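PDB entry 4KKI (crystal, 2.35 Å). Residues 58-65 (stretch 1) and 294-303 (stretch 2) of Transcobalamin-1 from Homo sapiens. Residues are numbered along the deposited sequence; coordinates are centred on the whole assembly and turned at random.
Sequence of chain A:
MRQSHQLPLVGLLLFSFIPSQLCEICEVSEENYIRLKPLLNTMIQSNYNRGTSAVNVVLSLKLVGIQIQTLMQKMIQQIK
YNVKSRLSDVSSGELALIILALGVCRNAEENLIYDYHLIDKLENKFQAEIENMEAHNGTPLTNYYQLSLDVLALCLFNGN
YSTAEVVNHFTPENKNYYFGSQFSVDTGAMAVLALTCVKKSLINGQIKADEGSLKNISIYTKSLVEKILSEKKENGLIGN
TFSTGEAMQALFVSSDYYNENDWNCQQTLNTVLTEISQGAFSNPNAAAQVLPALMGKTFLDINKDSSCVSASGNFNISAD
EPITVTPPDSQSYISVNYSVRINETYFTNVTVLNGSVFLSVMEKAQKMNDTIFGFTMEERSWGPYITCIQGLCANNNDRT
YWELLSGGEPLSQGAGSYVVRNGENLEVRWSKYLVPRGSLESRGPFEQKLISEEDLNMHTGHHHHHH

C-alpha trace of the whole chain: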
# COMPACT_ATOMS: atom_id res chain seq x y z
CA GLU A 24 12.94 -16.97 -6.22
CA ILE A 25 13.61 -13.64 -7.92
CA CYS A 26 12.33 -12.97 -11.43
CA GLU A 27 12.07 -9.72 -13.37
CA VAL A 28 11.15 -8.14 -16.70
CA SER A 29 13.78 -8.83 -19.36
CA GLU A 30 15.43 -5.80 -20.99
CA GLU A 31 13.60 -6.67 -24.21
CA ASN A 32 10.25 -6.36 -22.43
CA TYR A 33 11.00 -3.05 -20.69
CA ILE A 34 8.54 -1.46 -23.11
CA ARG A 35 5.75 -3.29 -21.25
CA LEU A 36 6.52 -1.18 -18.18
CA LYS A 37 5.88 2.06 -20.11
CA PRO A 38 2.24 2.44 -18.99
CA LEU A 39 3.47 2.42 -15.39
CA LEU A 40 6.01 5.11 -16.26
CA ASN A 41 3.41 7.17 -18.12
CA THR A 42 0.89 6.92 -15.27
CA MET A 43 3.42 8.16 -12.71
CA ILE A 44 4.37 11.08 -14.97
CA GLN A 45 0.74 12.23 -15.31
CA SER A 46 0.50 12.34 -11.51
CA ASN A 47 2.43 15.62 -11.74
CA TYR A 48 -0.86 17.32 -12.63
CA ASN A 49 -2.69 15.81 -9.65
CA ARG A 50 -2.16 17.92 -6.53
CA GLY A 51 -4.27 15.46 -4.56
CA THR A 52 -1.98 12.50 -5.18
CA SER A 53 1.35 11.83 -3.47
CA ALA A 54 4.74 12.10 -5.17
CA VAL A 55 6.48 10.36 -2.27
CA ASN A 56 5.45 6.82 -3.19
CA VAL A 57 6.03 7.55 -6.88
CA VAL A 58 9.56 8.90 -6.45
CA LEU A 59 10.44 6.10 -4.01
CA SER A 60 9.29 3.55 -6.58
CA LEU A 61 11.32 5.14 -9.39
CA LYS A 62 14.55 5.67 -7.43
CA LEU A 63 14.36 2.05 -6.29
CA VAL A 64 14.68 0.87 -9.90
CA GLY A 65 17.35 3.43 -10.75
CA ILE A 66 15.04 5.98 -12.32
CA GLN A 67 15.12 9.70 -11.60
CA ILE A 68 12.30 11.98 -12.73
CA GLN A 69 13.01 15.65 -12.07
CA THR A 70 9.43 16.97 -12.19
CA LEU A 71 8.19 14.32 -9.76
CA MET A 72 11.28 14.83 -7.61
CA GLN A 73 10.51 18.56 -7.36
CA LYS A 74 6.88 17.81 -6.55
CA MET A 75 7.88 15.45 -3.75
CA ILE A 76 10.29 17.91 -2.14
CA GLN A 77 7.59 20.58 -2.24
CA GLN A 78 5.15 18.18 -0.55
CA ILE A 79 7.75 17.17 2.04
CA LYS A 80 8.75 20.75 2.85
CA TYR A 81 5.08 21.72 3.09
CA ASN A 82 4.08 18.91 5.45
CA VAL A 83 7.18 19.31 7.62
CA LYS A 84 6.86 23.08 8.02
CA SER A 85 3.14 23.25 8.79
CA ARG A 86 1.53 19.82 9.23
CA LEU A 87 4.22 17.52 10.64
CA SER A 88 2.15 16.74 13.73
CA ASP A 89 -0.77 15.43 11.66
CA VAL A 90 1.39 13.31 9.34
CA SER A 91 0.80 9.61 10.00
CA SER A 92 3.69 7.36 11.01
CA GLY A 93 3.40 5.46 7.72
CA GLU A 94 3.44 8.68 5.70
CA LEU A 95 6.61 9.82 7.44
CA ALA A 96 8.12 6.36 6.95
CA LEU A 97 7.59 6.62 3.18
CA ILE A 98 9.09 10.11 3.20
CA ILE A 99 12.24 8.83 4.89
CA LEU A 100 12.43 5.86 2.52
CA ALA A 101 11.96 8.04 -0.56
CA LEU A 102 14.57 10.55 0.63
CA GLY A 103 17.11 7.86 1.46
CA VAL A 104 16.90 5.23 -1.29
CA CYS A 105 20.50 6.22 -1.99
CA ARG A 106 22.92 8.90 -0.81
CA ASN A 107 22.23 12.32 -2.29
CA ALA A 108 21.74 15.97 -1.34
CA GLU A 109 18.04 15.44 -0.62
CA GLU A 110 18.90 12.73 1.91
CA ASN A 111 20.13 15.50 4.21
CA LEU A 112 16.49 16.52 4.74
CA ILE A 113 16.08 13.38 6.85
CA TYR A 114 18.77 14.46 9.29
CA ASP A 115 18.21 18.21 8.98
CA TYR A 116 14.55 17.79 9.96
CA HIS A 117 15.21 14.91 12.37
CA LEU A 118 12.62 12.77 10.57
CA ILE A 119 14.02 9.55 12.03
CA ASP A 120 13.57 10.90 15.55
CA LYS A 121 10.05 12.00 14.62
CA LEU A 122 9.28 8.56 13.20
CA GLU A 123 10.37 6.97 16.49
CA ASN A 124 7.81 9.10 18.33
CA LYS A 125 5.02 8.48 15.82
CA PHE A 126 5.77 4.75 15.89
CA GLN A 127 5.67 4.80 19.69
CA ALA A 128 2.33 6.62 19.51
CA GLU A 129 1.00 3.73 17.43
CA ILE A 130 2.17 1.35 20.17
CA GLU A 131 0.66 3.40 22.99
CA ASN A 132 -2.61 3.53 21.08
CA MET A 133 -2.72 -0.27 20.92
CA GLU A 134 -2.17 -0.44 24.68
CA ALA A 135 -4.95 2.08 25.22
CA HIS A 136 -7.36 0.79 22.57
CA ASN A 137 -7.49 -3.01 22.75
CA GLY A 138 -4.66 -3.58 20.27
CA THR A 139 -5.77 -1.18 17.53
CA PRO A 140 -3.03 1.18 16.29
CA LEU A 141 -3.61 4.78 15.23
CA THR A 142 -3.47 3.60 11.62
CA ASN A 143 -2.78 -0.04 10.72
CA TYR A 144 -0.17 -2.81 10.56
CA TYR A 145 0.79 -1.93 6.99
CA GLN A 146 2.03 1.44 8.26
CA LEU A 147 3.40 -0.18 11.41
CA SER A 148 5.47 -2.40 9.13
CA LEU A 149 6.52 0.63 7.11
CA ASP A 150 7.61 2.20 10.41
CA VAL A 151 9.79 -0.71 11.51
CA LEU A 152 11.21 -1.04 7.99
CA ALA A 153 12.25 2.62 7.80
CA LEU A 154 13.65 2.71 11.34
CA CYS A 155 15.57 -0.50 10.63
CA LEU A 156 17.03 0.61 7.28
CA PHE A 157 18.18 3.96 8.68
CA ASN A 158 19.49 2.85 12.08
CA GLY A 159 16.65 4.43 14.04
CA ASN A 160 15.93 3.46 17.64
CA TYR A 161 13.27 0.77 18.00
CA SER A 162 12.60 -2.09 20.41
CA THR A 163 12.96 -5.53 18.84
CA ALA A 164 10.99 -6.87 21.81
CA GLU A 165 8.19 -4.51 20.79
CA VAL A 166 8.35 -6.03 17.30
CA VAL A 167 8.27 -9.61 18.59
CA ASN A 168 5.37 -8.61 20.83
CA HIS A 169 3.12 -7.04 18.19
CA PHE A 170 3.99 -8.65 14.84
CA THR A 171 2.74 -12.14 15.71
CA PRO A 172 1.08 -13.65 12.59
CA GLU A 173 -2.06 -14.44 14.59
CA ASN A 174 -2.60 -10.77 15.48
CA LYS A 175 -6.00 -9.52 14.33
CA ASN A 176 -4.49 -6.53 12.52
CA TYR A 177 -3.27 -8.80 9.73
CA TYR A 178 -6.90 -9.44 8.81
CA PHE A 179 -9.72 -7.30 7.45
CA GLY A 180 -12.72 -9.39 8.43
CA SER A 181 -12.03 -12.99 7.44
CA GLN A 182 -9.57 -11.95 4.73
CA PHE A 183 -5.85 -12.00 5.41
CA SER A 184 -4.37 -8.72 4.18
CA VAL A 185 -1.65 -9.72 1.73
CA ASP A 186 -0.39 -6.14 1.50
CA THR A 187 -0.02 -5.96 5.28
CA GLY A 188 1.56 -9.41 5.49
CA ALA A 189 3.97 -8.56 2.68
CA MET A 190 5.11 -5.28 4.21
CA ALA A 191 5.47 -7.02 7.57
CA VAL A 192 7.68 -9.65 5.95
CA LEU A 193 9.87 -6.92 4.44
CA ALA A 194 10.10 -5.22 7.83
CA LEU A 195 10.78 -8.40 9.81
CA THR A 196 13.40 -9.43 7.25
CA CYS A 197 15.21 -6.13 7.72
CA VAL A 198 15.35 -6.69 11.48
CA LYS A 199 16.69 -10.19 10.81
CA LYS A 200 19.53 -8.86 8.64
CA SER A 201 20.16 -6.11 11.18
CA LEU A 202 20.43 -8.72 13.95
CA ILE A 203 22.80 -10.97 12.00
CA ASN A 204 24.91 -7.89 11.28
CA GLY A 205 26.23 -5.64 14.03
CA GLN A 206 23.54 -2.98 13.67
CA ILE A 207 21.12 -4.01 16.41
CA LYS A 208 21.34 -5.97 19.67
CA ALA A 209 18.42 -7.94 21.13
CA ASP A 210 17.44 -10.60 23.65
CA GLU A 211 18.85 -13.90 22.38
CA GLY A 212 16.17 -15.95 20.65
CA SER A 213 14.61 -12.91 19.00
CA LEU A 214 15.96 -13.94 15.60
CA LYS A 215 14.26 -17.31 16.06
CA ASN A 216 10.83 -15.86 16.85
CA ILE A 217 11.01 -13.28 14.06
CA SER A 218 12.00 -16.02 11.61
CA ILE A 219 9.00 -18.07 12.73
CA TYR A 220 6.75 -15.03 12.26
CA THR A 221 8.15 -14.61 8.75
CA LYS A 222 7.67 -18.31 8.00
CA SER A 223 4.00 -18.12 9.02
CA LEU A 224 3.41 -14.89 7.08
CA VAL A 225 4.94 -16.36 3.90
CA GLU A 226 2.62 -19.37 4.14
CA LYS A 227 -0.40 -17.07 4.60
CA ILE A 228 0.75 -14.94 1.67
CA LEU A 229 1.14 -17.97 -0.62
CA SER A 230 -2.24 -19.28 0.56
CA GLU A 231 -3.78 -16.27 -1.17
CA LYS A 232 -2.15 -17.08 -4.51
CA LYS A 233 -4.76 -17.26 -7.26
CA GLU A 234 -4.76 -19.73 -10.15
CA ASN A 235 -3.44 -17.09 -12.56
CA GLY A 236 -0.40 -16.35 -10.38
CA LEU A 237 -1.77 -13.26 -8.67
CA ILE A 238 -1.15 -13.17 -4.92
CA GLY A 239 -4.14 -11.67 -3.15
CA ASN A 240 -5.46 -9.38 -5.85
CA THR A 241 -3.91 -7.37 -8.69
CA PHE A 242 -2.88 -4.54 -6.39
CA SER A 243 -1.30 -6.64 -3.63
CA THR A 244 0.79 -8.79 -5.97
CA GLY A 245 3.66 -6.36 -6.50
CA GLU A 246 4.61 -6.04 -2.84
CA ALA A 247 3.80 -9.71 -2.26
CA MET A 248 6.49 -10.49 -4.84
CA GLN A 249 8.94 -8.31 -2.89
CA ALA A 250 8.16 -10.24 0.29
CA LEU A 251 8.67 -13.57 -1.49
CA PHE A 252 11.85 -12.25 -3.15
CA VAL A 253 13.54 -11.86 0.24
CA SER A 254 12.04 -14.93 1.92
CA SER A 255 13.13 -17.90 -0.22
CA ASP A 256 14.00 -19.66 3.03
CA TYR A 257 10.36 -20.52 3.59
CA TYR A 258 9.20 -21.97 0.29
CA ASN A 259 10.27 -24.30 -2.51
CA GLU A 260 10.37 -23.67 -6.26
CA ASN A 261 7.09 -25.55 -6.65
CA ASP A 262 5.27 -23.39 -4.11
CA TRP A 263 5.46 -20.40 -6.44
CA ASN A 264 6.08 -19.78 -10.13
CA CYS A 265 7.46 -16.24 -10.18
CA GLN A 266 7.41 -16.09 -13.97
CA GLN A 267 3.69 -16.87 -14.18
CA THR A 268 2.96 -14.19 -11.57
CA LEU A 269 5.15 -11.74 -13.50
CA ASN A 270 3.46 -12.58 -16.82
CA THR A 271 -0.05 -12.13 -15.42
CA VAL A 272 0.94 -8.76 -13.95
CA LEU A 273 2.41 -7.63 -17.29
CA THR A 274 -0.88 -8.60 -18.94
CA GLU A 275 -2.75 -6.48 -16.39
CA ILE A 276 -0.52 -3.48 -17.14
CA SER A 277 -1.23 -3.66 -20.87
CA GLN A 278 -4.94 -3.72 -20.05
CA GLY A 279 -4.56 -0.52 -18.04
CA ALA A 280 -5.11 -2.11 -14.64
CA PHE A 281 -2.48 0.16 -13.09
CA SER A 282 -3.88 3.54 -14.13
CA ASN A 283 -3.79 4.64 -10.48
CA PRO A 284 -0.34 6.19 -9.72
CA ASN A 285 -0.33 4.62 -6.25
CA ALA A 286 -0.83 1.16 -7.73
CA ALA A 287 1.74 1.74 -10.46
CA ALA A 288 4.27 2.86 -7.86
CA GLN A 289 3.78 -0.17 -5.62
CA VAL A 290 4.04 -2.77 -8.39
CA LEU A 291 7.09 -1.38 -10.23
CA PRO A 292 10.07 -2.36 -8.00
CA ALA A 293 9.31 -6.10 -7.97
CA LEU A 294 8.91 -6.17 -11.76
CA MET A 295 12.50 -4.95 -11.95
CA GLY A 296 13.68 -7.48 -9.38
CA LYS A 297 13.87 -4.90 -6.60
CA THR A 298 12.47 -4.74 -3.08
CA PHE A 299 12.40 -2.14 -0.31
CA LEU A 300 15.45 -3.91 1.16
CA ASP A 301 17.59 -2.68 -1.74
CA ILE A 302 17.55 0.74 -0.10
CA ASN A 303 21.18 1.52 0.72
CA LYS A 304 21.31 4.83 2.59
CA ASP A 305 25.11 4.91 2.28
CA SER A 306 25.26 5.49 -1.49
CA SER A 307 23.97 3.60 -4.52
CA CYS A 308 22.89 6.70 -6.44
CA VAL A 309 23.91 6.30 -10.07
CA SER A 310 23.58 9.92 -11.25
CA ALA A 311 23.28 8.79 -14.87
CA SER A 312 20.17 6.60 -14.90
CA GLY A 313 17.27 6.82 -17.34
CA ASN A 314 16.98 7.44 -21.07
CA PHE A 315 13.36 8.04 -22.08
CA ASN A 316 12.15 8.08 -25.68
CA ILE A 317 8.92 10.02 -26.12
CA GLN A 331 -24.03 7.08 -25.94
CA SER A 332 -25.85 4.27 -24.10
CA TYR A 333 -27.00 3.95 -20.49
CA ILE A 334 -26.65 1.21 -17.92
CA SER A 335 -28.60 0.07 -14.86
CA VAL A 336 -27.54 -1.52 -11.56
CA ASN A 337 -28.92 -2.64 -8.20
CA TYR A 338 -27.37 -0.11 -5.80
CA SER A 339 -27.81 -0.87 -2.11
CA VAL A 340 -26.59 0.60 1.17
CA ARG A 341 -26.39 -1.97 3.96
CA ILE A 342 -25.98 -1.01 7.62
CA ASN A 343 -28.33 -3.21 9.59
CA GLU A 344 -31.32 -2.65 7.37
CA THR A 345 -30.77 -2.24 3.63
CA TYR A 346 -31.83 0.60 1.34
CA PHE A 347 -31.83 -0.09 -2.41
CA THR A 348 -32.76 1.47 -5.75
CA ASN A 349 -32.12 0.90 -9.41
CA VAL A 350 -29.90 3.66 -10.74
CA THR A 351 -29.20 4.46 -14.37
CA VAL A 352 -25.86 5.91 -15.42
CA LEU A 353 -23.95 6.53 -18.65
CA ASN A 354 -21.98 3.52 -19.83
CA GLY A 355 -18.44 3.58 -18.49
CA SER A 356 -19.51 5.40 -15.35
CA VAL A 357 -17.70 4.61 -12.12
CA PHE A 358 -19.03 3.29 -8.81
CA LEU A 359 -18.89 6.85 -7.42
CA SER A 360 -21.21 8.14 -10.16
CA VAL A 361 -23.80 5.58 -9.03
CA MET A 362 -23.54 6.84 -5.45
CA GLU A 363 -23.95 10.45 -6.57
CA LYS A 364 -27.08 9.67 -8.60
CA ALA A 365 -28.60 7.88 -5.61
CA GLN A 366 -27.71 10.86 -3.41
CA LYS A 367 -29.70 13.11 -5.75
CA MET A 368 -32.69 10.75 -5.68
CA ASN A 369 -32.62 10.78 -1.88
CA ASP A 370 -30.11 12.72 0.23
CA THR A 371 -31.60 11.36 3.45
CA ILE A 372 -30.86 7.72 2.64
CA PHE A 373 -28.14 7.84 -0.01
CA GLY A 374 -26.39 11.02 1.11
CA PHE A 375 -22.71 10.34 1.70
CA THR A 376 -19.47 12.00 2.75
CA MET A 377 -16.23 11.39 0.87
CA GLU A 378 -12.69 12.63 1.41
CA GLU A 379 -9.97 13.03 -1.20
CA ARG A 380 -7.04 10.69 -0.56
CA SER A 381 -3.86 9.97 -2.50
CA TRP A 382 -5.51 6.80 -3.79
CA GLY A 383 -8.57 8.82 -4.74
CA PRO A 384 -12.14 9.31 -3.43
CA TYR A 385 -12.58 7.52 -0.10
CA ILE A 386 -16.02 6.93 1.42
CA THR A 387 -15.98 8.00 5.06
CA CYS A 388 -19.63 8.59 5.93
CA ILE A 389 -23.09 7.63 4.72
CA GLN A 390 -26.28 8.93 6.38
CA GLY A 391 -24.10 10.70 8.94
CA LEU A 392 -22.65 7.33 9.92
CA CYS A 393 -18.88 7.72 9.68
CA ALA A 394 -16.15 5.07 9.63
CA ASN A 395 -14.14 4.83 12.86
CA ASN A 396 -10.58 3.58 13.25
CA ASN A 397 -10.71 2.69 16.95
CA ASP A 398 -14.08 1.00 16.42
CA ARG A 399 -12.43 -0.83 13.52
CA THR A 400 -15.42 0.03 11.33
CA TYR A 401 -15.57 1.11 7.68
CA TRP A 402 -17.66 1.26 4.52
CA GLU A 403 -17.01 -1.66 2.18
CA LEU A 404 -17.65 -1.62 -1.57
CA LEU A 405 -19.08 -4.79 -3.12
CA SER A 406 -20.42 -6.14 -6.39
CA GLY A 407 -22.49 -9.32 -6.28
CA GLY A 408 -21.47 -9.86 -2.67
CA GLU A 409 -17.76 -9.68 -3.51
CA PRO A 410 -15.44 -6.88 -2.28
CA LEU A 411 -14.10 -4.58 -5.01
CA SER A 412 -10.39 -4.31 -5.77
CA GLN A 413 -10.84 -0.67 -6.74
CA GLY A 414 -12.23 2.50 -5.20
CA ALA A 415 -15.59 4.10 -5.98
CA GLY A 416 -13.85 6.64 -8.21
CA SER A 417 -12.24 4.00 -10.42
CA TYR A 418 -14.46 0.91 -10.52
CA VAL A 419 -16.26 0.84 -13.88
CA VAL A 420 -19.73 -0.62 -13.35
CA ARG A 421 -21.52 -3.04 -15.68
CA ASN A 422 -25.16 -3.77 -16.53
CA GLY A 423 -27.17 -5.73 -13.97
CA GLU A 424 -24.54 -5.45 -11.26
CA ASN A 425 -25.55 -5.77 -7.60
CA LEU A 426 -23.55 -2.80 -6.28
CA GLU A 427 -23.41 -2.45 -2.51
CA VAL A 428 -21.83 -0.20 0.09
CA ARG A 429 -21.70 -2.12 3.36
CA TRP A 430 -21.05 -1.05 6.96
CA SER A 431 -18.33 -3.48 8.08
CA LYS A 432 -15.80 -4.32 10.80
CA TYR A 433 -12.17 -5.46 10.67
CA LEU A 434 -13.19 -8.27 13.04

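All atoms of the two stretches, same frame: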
# COMPACT_ATOMS: atom_id res chain seq x y z
N VAL A 58 8.12 8.66 -6.38
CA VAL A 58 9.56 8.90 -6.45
C VAL A 58 10.34 7.75 -5.80
O VAL A 58 11.36 7.31 -6.33
CB VAL A 58 9.95 10.26 -5.83
CG1 VAL A 58 11.46 10.37 -5.65
CG2 VAL A 58 9.44 11.41 -6.69
N LEU A 59 9.85 7.26 -4.67
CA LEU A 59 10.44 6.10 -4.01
C LEU A 59 10.51 4.91 -4.96
O LEU A 59 11.54 4.25 -5.08
CB LEU A 59 9.64 5.72 -2.76
CG LEU A 59 9.95 4.36 -2.13
CD1 LEU A 59 11.42 4.24 -1.76
CD2 LEU A 59 9.08 4.12 -0.90
N SER A 60 9.39 4.65 -5.64
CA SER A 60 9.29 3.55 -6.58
C SER A 60 10.31 3.68 -7.71
O SER A 60 10.99 2.71 -8.06
CB SER A 60 7.87 3.51 -7.16
OG SER A 60 7.77 2.56 -8.21
N LEU A 61 10.42 4.88 -8.27
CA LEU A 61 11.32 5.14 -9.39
C LEU A 61 12.79 5.04 -9.00
O LEU A 61 13.59 4.42 -9.70
CB LEU A 61 11.02 6.51 -9.99
CG LEU A 61 9.66 6.60 -10.69
CD1 LEU A 61 9.29 8.04 -11.00
CD2 LEU A 61 9.66 5.75 -11.95
N LYS A 62 13.16 5.67 -7.88
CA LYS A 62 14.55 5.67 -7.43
C LYS A 62 15.01 4.26 -7.10
O LYS A 62 16.18 3.92 -7.27
CB LYS A 62 14.73 6.60 -6.23
CG LYS A 62 14.43 8.07 -6.53
CD LYS A 62 15.58 8.98 -6.16
CE LYS A 62 15.81 9.01 -4.65
NZ LYS A 62 16.93 9.92 -4.29
N LEU A 63 14.07 3.43 -6.66
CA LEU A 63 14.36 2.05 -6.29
C LEU A 63 14.79 1.21 -7.49
O LEU A 63 15.55 0.26 -7.35
CB LEU A 63 13.13 1.44 -5.63
CG LEU A 63 13.37 0.26 -4.69
CD1 LEU A 63 14.47 0.59 -3.69
CD2 LEU A 63 12.08 -0.09 -3.98
N VAL A 64 14.30 1.57 -8.68
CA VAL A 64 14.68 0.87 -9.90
C VAL A 64 15.67 1.68 -10.74
O VAL A 64 15.84 1.44 -11.93
CB VAL A 64 13.44 0.47 -10.74
CG1 VAL A 64 12.51 -0.41 -9.92
CG2 VAL A 64 12.70 1.71 -11.22
N GLY A 65 16.32 2.65 -10.10
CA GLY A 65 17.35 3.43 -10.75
C GLY A 65 16.79 4.40 -11.77
O GLY A 65 17.37 4.61 -12.83
N LEU A 294 8.83 -5.83 -10.34
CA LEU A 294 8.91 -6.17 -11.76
C LEU A 294 10.32 -5.97 -12.31
O LEU A 294 10.66 -6.48 -13.37
CB LEU A 294 7.91 -5.34 -12.57
CG LEU A 294 6.46 -5.40 -12.09
CD1 LEU A 294 5.58 -4.51 -12.95
CD2 LEU A 294 5.95 -6.83 -12.10
N MET A 295 11.13 -5.22 -11.56
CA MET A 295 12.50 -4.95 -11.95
C MET A 295 13.45 -5.71 -11.03
O MET A 295 14.65 -5.47 -11.02
CB MET A 295 12.79 -3.46 -11.85
CG MET A 295 13.67 -2.94 -12.96
SD MET A 295 12.69 -2.51 -14.40
CE MET A 295 11.83 -1.08 -13.78
N GLY A 296 12.89 -6.64 -10.25
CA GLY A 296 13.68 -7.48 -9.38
C GLY A 296 14.19 -6.75 -8.15
O GLY A 296 15.21 -7.12 -7.57
N LYS A 297 13.46 -5.72 -7.74
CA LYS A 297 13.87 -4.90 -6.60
C LYS A 297 12.86 -4.99 -5.47
O LYS A 297 11.67 -5.22 -5.70
CB LYS A 297 14.02 -3.44 -7.04
CG LYS A 297 15.14 -3.20 -8.05
CD LYS A 297 16.50 -3.36 -7.40
CE LYS A 297 17.62 -3.09 -8.40
NZ LYS A 297 18.96 -3.27 -7.78
N THR A 298 13.34 -4.83 -4.24
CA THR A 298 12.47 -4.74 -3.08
C THR A 298 12.86 -3.53 -2.24
O THR A 298 13.87 -2.88 -2.52
CB THR A 298 12.57 -5.99 -2.18
OG1 THR A 298 13.74 -5.91 -1.36
CG2 THR A 298 12.62 -7.27 -3.01
N PHE A 299 12.08 -3.24 -1.21
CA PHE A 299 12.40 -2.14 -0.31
C PHE A 299 13.72 -2.36 0.44
O PHE A 299 14.29 -1.41 0.98
CB PHE A 299 11.27 -1.90 0.69
CG PHE A 299 10.08 -1.17 0.12
CD1 PHE A 299 10.11 -0.68 -1.18
CD2 PHE A 299 8.94 -0.97 0.87
CE1 PHE A 299 9.03 -0.01 -1.71
CE2 PHE A 299 7.85 -0.30 0.35
CZ PHE A 299 7.90 0.19 -0.94
N LEU A 300 14.20 -3.60 0.46
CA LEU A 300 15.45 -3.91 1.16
C LEU A 300 16.69 -3.53 0.35
O LEU A 300 17.81 -3.61 0.86
CB LEU A 300 15.50 -5.38 1.54
CG LEU A 300 14.42 -5.85 2.52
CD1 LEU A 300 14.65 -7.30 2.90
CD2 LEU A 300 14.39 -4.96 3.75
N ASP A 301 16.48 -3.12 -0.89
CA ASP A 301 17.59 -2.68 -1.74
C ASP A 301 17.95 -1.22 -1.48
O ASP A 301 18.82 -0.66 -2.14
CB ASP A 301 17.25 -2.89 -3.22
CG ASP A 301 17.14 -4.35 -3.58
OD1 ASP A 301 17.86 -5.16 -2.97
OD2 ASP A 301 16.32 -4.69 -4.46
N ILE A 302 17.26 -0.62 -0.51
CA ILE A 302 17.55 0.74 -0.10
C ILE A 302 18.86 0.80 0.70
O ILE A 302 18.93 0.34 1.84
CB ILE A 302 16.40 1.33 0.74
CG1 ILE A 302 15.15 1.48 -0.12
CG2 ILE A 302 16.80 2.66 1.34
CD1 ILE A 302 13.93 1.95 0.64
N ASN A 303 19.89 1.35 0.07
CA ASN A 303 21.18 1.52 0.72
C ASN A 303 21.42 3.01 0.98
O ASN A 303 21.76 3.76 0.07
CB ASN A 303 22.30 0.94 -0.15
CG ASN A 303 23.61 0.75 0.61
OD1 ASN A 303 23.85 1.39 1.64
ND2 ASN A 303 24.46 -0.13 0.11

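How do the two backbones meet? Stretch 1 is the last part of a helix that begins earlier in the chain, held by bonds such as Lys62 N to Val58 O (2.9 Å) and Leu63 N to Leu59 O (3.1 Å), and it runs out into a turn at Gly65, whose positive phi suits glycine. Stretch 2 is mostly irregular, with a short 3-10 segment at 299-301. The closest pair of CA atoms across the stretches is Val64 CA and Met295 CA, 6.5 Å apart.

What gives stretch 2 its shape? Asp301 and Thr298 brace the turn reciprocally. The amide Thr298 N donates to Asp301 OD2 (3.0 Å), Leu300 N donates to Thr298 OG1 (3.0 Å), and Asp301 N returns to Thr298 O (3.1 Å). These bonds tie up polar groups locally, while Phe299 and Ile302 extend their side-chain ends to the helix.

Which residue lies at the heart of the contact? Leu63 has the largest area covered by the other stretch. Its CA-to-CB bond points sideways, but its end comes nearer, and its two methyls part: CD2 approaches Phe299 CD1 at 3.5 Å, at the edge of the ring and near its plane, whereas CD1 reaches Ile302 CG1 at 3.7 Å. One helical turn earlier, Leu59 points toward stretch 2 and adds looser contacts, CD2 to Phe299 CZ at 4.1 Å and CD1 to Ile302 CD1 at 4.2 Å.

What closes the contact beyond the helix, and is there any polar bond? Val64 CG1 packs on Met295 CB at 3.6 Å, and the aliphatic part of Lys297 lies nearby, its CG 3.6 Å from Leu63 O, before its end leads away. No hydrogen bond crosses between the stretches; apolar side-chain packing dominates the contact.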